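PDB 4OXI: enterobactin synthetase component F-related protein from Vibrio cholerae serotype O1, which probably activates glycine with ATP as a glycyl adenylate, the adenylation step of a lipopolysaccharide modification pathway that confers resistance to antimicrobial peptides. Local coordinates for residues T512-W522 with F539-L550. Numbering follows the deposited sequence.
Sequences TVAFVDTHTQW and FVPKRWYAIEQL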
ATOM      1  N   THR A 512      -3.988  13.543 -14.620  1.00 30.45           N
ATOM      2  CA  THR A 512      -2.895  14.229 -15.321  1.00 31.94           C
ATOM      3  C   THR A 512      -3.376  14.761 -16.669  1.00 34.11           C
ATOM      4  O   THR A 512      -4.364  14.273 -17.219  1.00 33.33           O
ATOM      5  CB  THR A 512      -1.688  13.289 -15.602  1.00 30.33           C
ATOM      6  OG1 THR A 512      -2.103  12.197 -16.440  1.00 29.72           O
ATOM      7  CG2 THR A 512      -1.095  12.754 -14.296  1.00 31.77           C
ATOM      8  N   VAL A 513      -2.676  15.758 -17.201  1.00 31.50           N
ATOM      9  CA  VAL A 513      -2.889  16.156 -18.587  1.00 34.10           C
ATOM     10  C   VAL A 513      -1.550  16.190 -19.320  1.00 34.56           C
ATOM     11  O   VAL A 513      -0.492  16.381 -18.703  1.00 33.45           O
ATOM     12  CB  VAL A 513      -3.622  17.528 -18.729  1.00 33.51           C
ATOM     13  CG1 VAL A 513      -4.936  17.526 -17.971  1.00 33.45           C
ATOM     14  CG2 VAL A 513      -2.751  18.645 -18.254  1.00 35.60           C
ATOM     15  N   ALA A 514      -1.587  15.991 -20.634  1.00 32.42           N
ATOM     16  CA  ALA A 514      -0.358  15.971 -21.414  1.00 30.43           C
ATOM     17  C   ALA A 514      -0.258  17.177 -22.357  1.00 35.44           C
ATOM     18  O   ALA A 514      -1.246  17.558 -22.987  1.00 37.18           O
ATOM     19  CB  ALA A 514      -0.252  14.665 -22.182  1.00 27.01           C
ATOM     20  N   PHE A 515       0.928  17.783 -22.424  1.00 30.55           N
ATOM     21  CA  PHE A 515       1.252  18.784 -23.439  1.00 30.69           C
ATOM     22  C   PHE A 515       2.294  18.212 -24.380  1.00 31.23           C
ATOM     23  O   PHE A 515       3.333  17.715 -23.938  1.00 35.05           O
ATOM     24  CB  PHE A 515       1.816  20.057 -22.809  1.00 30.95           C
ATOM     25  CG  PHE A 515       0.825  20.812 -21.980  1.00 34.05           C
ATOM     26  CD1 PHE A 515       0.093  21.855 -22.533  1.00 31.35           C
ATOM     27  CD2 PHE A 515       0.614  20.480 -20.645  1.00 37.84           C
ATOM     28  CE1 PHE A 515      -0.827  22.559 -21.778  1.00 34.60           C
ATOM     29  CE2 PHE A 515      -0.313  21.183 -19.874  1.00 37.76           C
ATOM     30  CZ  PHE A 515      -1.032  22.226 -20.447  1.00 39.81           C
ATOM     31  N   VAL A 516       2.012  18.258 -25.676  1.00 31.91           N
ATOM     32  CA  VAL A 516       2.987  17.831 -26.673  1.00 33.38           C
ATOM     33  C   VAL A 516       3.267  18.996 -27.614  1.00 33.24           C
ATOM     34  O   VAL A 516       2.495  19.952 -27.675  1.00 30.88           O
ATOM     35  CB  VAL A 516       2.485  16.627 -27.467  1.00 36.44           C
ATOM     36  CG1 VAL A 516       2.196  15.459 -26.521  1.00 33.69           C
ATOM     37  CG2 VAL A 516       1.230  17.003 -28.263  1.00 37.97           C
ATOM     38  N   ASP A 517       4.378  18.937 -28.327  1.00 31.12           N
ATOM     39  CA  ASP A 517       4.704  20.021 -29.240  1.00 35.84           C
ATOM     40  C   ASP A 517       3.748  20.037 -30.441  1.00 36.35           C
ATOM     41  O   ASP A 517       2.927  19.123 -30.614  1.00 33.55           O
ATOM     42  CB  ASP A 517       6.163  19.915 -29.686  1.00 37.85           C
ATOM     43  CG  ASP A 517       6.453  18.624 -30.418  1.00 37.20           C
ATOM     44  OD1 ASP A 517       5.789  18.357 -31.444  1.00 35.73           O
ATOM     45  OD2 ASP A 517       7.348  17.875 -29.970  1.00 41.93           O
ATOM     46  N   THR A 518       3.863  21.074 -31.265  1.00 37.35           N
ATOM     47  CA  THR A 518       2.961  21.286 -32.396  1.00 34.01           C
ATOM     48  C   THR A 518       3.464  20.638 -33.690  1.00 34.87           C
ATOM     49  O   THR A 518       2.835  20.787 -34.742  1.00 36.90           O
ATOM     50  CB  THR A 518       2.751  22.790 -32.646  1.00 33.68           C
ATOM     51  OG1 THR A 518       4.028  23.445 -32.655  1.00 32.55           O
ATOM     52  CG2 THR A 518       1.886  23.408 -31.551  1.00 31.03           C
ATOM     53  N   HIS A 519       4.579  19.914 -33.617  1.00 30.75           N
ATOM     54  CA  HIS A 519       5.180  19.316 -34.816  1.00 34.14           C
ATOM     55  C   HIS A 519       4.826  17.855 -35.008  1.00 38.65           C
ATOM     56  O   HIS A 519       5.168  17.258 -36.027  1.00 42.14           O
ATOM     57  CB  HIS A 519       6.700  19.436 -34.767  1.00 31.10           C
ATOM     58  CG  HIS A 519       7.169  20.828 -34.520  1.00 39.23           C
ATOM     59  ND1 HIS A 519       7.830  21.196 -33.366  1.00 40.62           N
ATOM     60  CD2 HIS A 519       7.034  21.956 -35.258  1.00 37.35           C
ATOM     61  CE1 HIS A 519       8.102  22.488 -33.416  1.00 39.67           C
ATOM     62  NE2 HIS A 519       7.629  22.973 -34.551  1.00 41.16           N
ATOM     63  N   THR A 520       4.162  17.265 -34.023  1.00 39.13           N
ATOM     64  CA  THR A 520       3.856  15.852 -34.097  1.00 39.99           C
ATOM     65  C   THR A 520       2.447  15.690 -34.651  1.00 41.21           C
ATOM     66  O   THR A 520       1.563  16.499 -34.356  1.00 43.44           O
ATOM     67  CB  THR A 520       4.030  15.163 -32.716  1.00 46.84           C
ATOM     68  OG1 THR A 520       3.969  13.737 -32.871  1.00 53.87           O
ATOM     69  CG2 THR A 520       2.959  15.622 -31.742  1.00 44.06           C
ATOM     70  N   GLN A 521       2.244  14.673 -35.484  1.00 38.19           N
ATOM     71  CA  GLN A 521       0.938  14.471 -36.099  1.00 42.51           C
ATOM     72  C   GLN A 521      -0.134  14.229 -35.043  1.00 40.67           C
ATOM     73  O   GLN A 521      -0.019  13.313 -34.240  1.00 44.37           O
ATOM     74  CB  GLN A 521       0.965  13.303 -37.080  1.00 45.73           C
ATOM     75  CG  GLN A 521      -0.334  13.193 -37.869  1.00 49.67           C
ATOM     76  CD  GLN A 521      -0.450  11.889 -38.629  1.00 59.77           C
ATOM     77  OE1 GLN A 521       0.536  11.160 -38.793  1.00 63.14           O
ATOM     78  NE2 GLN A 521      -1.662  11.583 -39.097  1.00 55.05           N
ATOM     79  N   TRP A 522      -1.174  15.050 -35.047  1.00 38.19           N
ATOM     80  CA  TRP A 522      -2.189  14.992 -33.998  1.00 39.39           C
ATOM     81  C   TRP A 522      -3.073  13.746 -34.137  1.00 42.74           C
ATOM     82  O   TRP A 522      -3.974  13.708 -34.971  1.00 40.17           O
ATOM     83  CB  TRP A 522      -3.021  16.267 -34.046  1.00 35.45           C
ATOM     84  CG  TRP A 522      -4.027  16.433 -32.954  1.00 37.35           C
ATOM     85  CD1 TRP A 522      -5.387  16.299 -33.058  1.00 35.46           C
ATOM     86  CD2 TRP A 522      -3.764  16.814 -31.600  1.00 37.74           C
ATOM     87  NE1 TRP A 522      -5.984  16.562 -31.845  1.00 33.34           N
ATOM     88  CE2 TRP A 522      -5.008  16.875 -30.933  1.00 36.73           C
ATOM     89  CE3 TRP A 522      -2.595  17.094 -30.881  1.00 39.10           C
ATOM     90  CZ2 TRP A 522      -5.113  17.212 -29.580  1.00 38.18           C
ATOM     91  CZ3 TRP A 522      -2.703  17.427 -29.537  1.00 38.76           C
ATOM     92  CH2 TRP A 522      -3.952  17.484 -28.902  1.00 35.96           C
ATOM     93  N   PHE A 539      -3.337   6.950 -14.312  1.00 29.81           N
ATOM     94  CA  PHE A 539      -2.207   7.755 -14.733  1.00 33.18           C
ATOM     95  C   PHE A 539      -2.310   8.217 -16.191  1.00 34.75           C
ATOM     96  O   PHE A 539      -1.575   9.120 -16.604  1.00 35.40           O
ATOM     97  CB  PHE A 539      -0.915   6.974 -14.499  1.00 32.10           C
ATOM     98  CG  PHE A 539      -0.763   6.472 -13.084  1.00 32.68           C
ATOM     99  CD1 PHE A 539      -1.190   7.246 -12.003  1.00 32.40           C
ATOM    100  CD2 PHE A 539      -0.209   5.221 -12.832  1.00 34.76           C
ATOM    101  CE1 PHE A 539      -1.058   6.775 -10.690  1.00 35.03           C
ATOM    102  CE2 PHE A 539      -0.079   4.739 -11.523  1.00 35.42           C
ATOM    103  CZ  PHE A 539      -0.500   5.516 -10.452  1.00 32.43           C
ATOM    104  N   VAL A 540      -3.211   7.613 -16.968  1.00 29.68           N
ATOM    105  CA  VAL A 540      -3.351   8.004 -18.374  1.00 33.50           C
ATOM    106  C   VAL A 540      -3.891   9.433 -18.451  1.00 35.82           C
ATOM    107  O   VAL A 540      -4.918   9.746 -17.837  1.00 33.02           O
ATOM    108  CB  VAL A 540      -4.264   7.052 -19.164  1.00 34.53           C
ATOM    109  CG1 VAL A 540      -4.402   7.519 -20.601  1.00 38.02           C
ATOM    110  CG2 VAL A 540      -3.705   5.639 -19.150  1.00 32.72           C
ATOM    111  N   PRO A 541      -3.179  10.315 -19.179  1.00 33.58           N
ATOM    112  CA  PRO A 541      -3.612  11.716 -19.296  1.00 34.79           C
ATOM    113  C   PRO A 541      -5.035  11.795 -19.847  1.00 34.15           C
ATOM    114  O   PRO A 541      -5.360  11.077 -20.798  1.00 31.16           O
ATOM    115  CB  PRO A 541      -2.601  12.315 -20.286  1.00 32.50           C
ATOM    116  CG  PRO A 541      -1.374  11.434 -20.138  1.00 34.52           C
ATOM    117  CD  PRO A 541      -1.935  10.049 -19.927  1.00 31.03           C
ATOM    118  N   LYS A 542      -5.867  12.627 -19.223  1.00 33.21           N
ATOM    119  CA  LYS A 542      -7.281  12.746 -19.575  1.00 42.94           C
ATOM    120  C   LYS A 542      -7.498  13.875 -20.568  1.00 42.92           C
ATOM    121  O   LYS A 542      -8.533  13.946 -21.218  1.00 48.86           O
ATOM    122  CB  LYS A 542      -8.137  13.013 -18.325  1.00 43.05           C
ATOM    123  CG  LYS A 542      -8.018  11.969 -17.228  1.00 45.46           C
ATOM    124  CD  LYS A 542      -8.133  10.567 -17.806  1.00 46.48           C
ATOM    125  CE  LYS A 542      -7.889   9.501 -16.738  1.00 49.69           C
ATOM    126  NZ  LYS A 542      -7.426   8.233 -17.379  1.00 40.22           N
ATOM    127  N   ARG A 543      -6.525  14.771 -20.664  1.00 38.92           N
ATOM    128  CA  ARG A 543      -6.591  15.868 -21.621  1.00 42.39           C
ATOM    129  C   ARG A 543      -5.240  16.050 -22.286  1.00 41.58           C
ATOM    130  O   ARG A 543      -4.194  15.925 -21.640  1.00 40.21           O
ATOM    131  CB  ARG A 543      -6.986  17.169 -20.937  1.00 38.89           C
ATOM    132  CG  ARG A 543      -8.417  17.237 -20.462  1.00 43.85           C
ATOM    133  CD  ARG A 543      -8.590  18.449 -19.561  1.00 51.18           C
ATOM    134  NE  ARG A 543      -9.993  18.764 -19.337  1.00 65.59           N
ATOM    135  CZ  ARG A 543     -10.632  19.766 -19.931  1.00 69.34           C
ATOM    136  NH1 ARG A 543      -9.987  20.556 -20.785  1.00 63.47           N
ATOM    137  NH2 ARG A 543     -11.915  19.979 -19.666  1.00 69.36           N
ATOM    138  N   TRP A 544      -5.276  16.359 -23.576  1.00 41.83           N
ATOM    139  CA  TRP A 544      -4.082  16.470 -24.397  1.00 37.84           C
ATOM    140  C   TRP A 544      -4.060  17.836 -25.071  1.00 40.53           C
ATOM    141  O   TRP A 544      -5.068  18.277 -25.618  1.00 41.53           O
ATOM    142  CB  TRP A 544      -4.094  15.362 -25.443  1.00 32.79           C
ATOM    143  CG  TRP A 544      -4.147  14.019 -24.823  1.00 33.54           C
ATOM    144  CD1 TRP A 544      -5.208  13.456 -24.170  1.00 38.51           C
ATOM    145  CD2 TRP A 544      -3.090  13.051 -24.783  1.00 38.40           C
ATOM    146  NE1 TRP A 544      -4.871  12.199 -23.719  1.00 38.89           N
ATOM    147  CE2 TRP A 544      -3.577  11.926 -24.087  1.00 38.66           C
ATOM    148  CE3 TRP A 544      -1.783  13.023 -25.272  1.00 35.92           C
ATOM    149  CZ2 TRP A 544      -2.799  10.789 -23.871  1.00 39.49           C
ATOM    150  CZ3 TRP A 544      -1.014  11.891 -25.057  1.00 36.04           C
ATOM    151  CH2 TRP A 544      -1.522  10.794 -24.366  1.00 38.04           C
ATOM    152  N   TYR A 545      -2.915  18.509 -25.015  1.00 39.51           N
ATOM    153  CA  TYR A 545      -2.766  19.823 -25.627  1.00 35.76           C
ATOM    154  C   TYR A 545      -1.544  19.839 -26.551  1.00 38.77           C
ATOM    155  O   TYR A 545      -0.476  19.310 -26.203  1.00 34.24           O
ATOM    156  CB  TYR A 545      -2.646  20.914 -24.553  1.00 36.74           C
ATOM    157  CG  TYR A 545      -3.849  21.012 -23.628  1.00 41.69           C
ATOM    158  CD1 TYR A 545      -4.855  21.938 -23.862  1.00 48.78           C
ATOM    159  CD2 TYR A 545      -3.981  20.174 -22.525  1.00 40.29           C
ATOM    160  CE1 TYR A 545      -5.962  22.036 -23.027  1.00 47.80           C
ATOM    161  CE2 TYR A 545      -5.088  20.259 -21.685  1.00 46.64           C
ATOM    162  CZ  TYR A 545      -6.075  21.196 -21.944  1.00 51.65           C
ATOM    163  OH  TYR A 545      -7.181  21.294 -21.129  1.00 54.21           O
ATOM    164  N   ALA A 546      -1.727  20.402 -27.744  1.00 36.84           N
ATOM    165  CA  ALA A 546      -0.612  20.693 -28.640  1.00 36.38           C
ATOM    166  C   ALA A 546      -0.253  22.158 -28.415  1.00 36.54           C
ATOM    167  O   ALA A 546      -1.065  23.055 -28.680  1.00 35.18           O
ATOM    168  CB  ALA A 546      -1.001  20.449 -30.095  1.00 33.03           C
ATOM    169  N   ILE A 547       0.945  22.400 -27.891  1.00 31.81           N
ATOM    170  CA  ILE A 547       1.322  23.749 -27.483  1.00 32.42           C
ATOM    171  C   ILE A 547       2.648  24.116 -28.147  1.00 32.17           C
ATOM    172  O   ILE A 547       3.525  23.263 -28.297  1.00 33.17           O
ATOM    173  CB  ILE A 547       1.391  23.867 -25.927  1.00 31.83           C
ATOM    174  CG1 ILE A 547       1.484  25.330 -25.480  1.00 31.41           C
ATOM    175  CG2 ILE A 547       2.547  23.044 -25.355  1.00 28.43           C
ATOM    176  CD1 ILE A 547       1.381  25.512 -23.971  1.00 34.15           C
ATOM    177  N   GLU A 548       2.774  25.367 -28.577  1.00 33.66           N
ATOM    178  CA  GLU A 548       3.953  25.804 -29.327  1.00 34.33           C
ATOM    179  C   GLU A 548       5.228  25.713 -28.502  1.00 33.50           C
ATOM    180  O   GLU A 548       6.236  25.196 -28.978  1.00 33.13           O
ATOM    181  CB  GLU A 548       3.772  27.238 -29.861  1.00 28.98           C
ATOM    182  CG  GLU A 548       2.703  27.342 -30.929  1.00 32.74           C
ATOM    183  CD  GLU A 548       2.750  28.644 -31.736  1.00 37.06           C
ATOM    184  OE1 GLU A 548       2.000  28.739 -32.739  1.00 35.66           O
ATOM    185  OE2 GLU A 548       3.521  29.562 -31.378  1.00 35.28           O
ATOM    186  N   GLN A 549       5.173  26.221 -27.273  1.00 36.49           N
ATOM    187  CA  GLN A 549       6.325  26.256 -26.374  1.00 36.29           C
ATOM    188  C   GLN A 549       5.890  25.918 -24.948  1.00 39.02           C
ATOM    189  O   GLN A 549       4.815  26.338 -24.507  1.00 42.12           O
ATOM    190  CB  GLN A 549       6.941  27.665 -26.343  1.00 38.40           C
ATOM    191  CG  GLN A 549       7.255  28.296 -27.694  1.00 40.63           C
ATOM    192  CD  GLN A 549       8.712  28.113 -28.109  1.00 48.88           C
ATOM    193  OE1 GLN A 549       9.342  27.094 -27.806  1.00 51.32           O
ATOM    194  NE2 GLN A 549       9.252  29.108 -28.804  1.00 51.90           N
ATOM    195  N   LEU A 550       6.731  25.185 -24.220  1.00 42.58           N
ATOM    196  CA  LEU A 550       6.526  24.986 -22.784  1.00 41.77           C
ATOM    197  C   LEU A 550       7.115  26.172 -22.018  1.00 44.08           C
ATOM    198  O   LEU A 550       8.125  26.741 -22.434  1.00 46.93           O
ATOM    199  CB  LEU A 550       7.188  23.688 -22.315  1.00 37.76           C
ATOM    200  CG  LEU A 550       6.706  22.381 -22.960  1.00 39.66           C
ATOM    201  CD1 LEU A 550       7.443  21.177 -22.391  1.00 35.64           C
ATOM    202  CD2 LEU A 550       5.202  22.209 -22.786  1.00 33.89           C
TER
HETATM  203  O   HOH W   1      -4.714  10.859 -15.655  1.00 39.65           O
HETATM  204  O   HOH W   2       5.977  22.906 -30.603  1.00 32.46           O
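Ala514 and Val516 each use both their backbone N and O to bond to strand 543-546 and the residue after it, the parallel pattern in which Ala514 bridges Arg543 and Tyr545, and Val516 bridges Tyr545 and Ile547. Ala514 N reaches Arg543 O and Ala514 O receives Tyr545 N, both at 2.8 Å; Val516 N donates to Tyr545 O, and Ile547 N gives to Val516 O at 2.9 Å. The two short strand segments run parallel, their directions 18° apart. At the entry, Lys542 N bonds to Thr512 O, while Thr512 OG1, turned between its backbone N and carbonyl carbon (chi1 61°), donates to Phe539 O at 3.1 Å from above the carbonyl plane. A water accepts from Thr512 N.

Aromatic contacts divide between the two faces. On one, the Phe515 and Tyr545 side chains run side by side, their rings near parallel (22°) but slid so that they barely overlap, Tyr545 CD2 lying over the rim of one Phe515 face; the closest touch is Phe515 CD1 on Tyr545 CB, 3.5 Å. Leu567 of helix 560-568 packs against both. On the other, Ala514 CB makes a CH-pi contact 4.2 Å from the centroid of the six-membered ring of Trp544, and Trp522 CZ3 meets Ala546 CB at 3.5 Å.

Helix 524-531 links the strands in a beta-alpha-beta unit of the small C-terminal lobe. Backbone bonds thus fix the register, and apolar contacts on both faces fasten the edge strand 543-546 to the central strand 512-516.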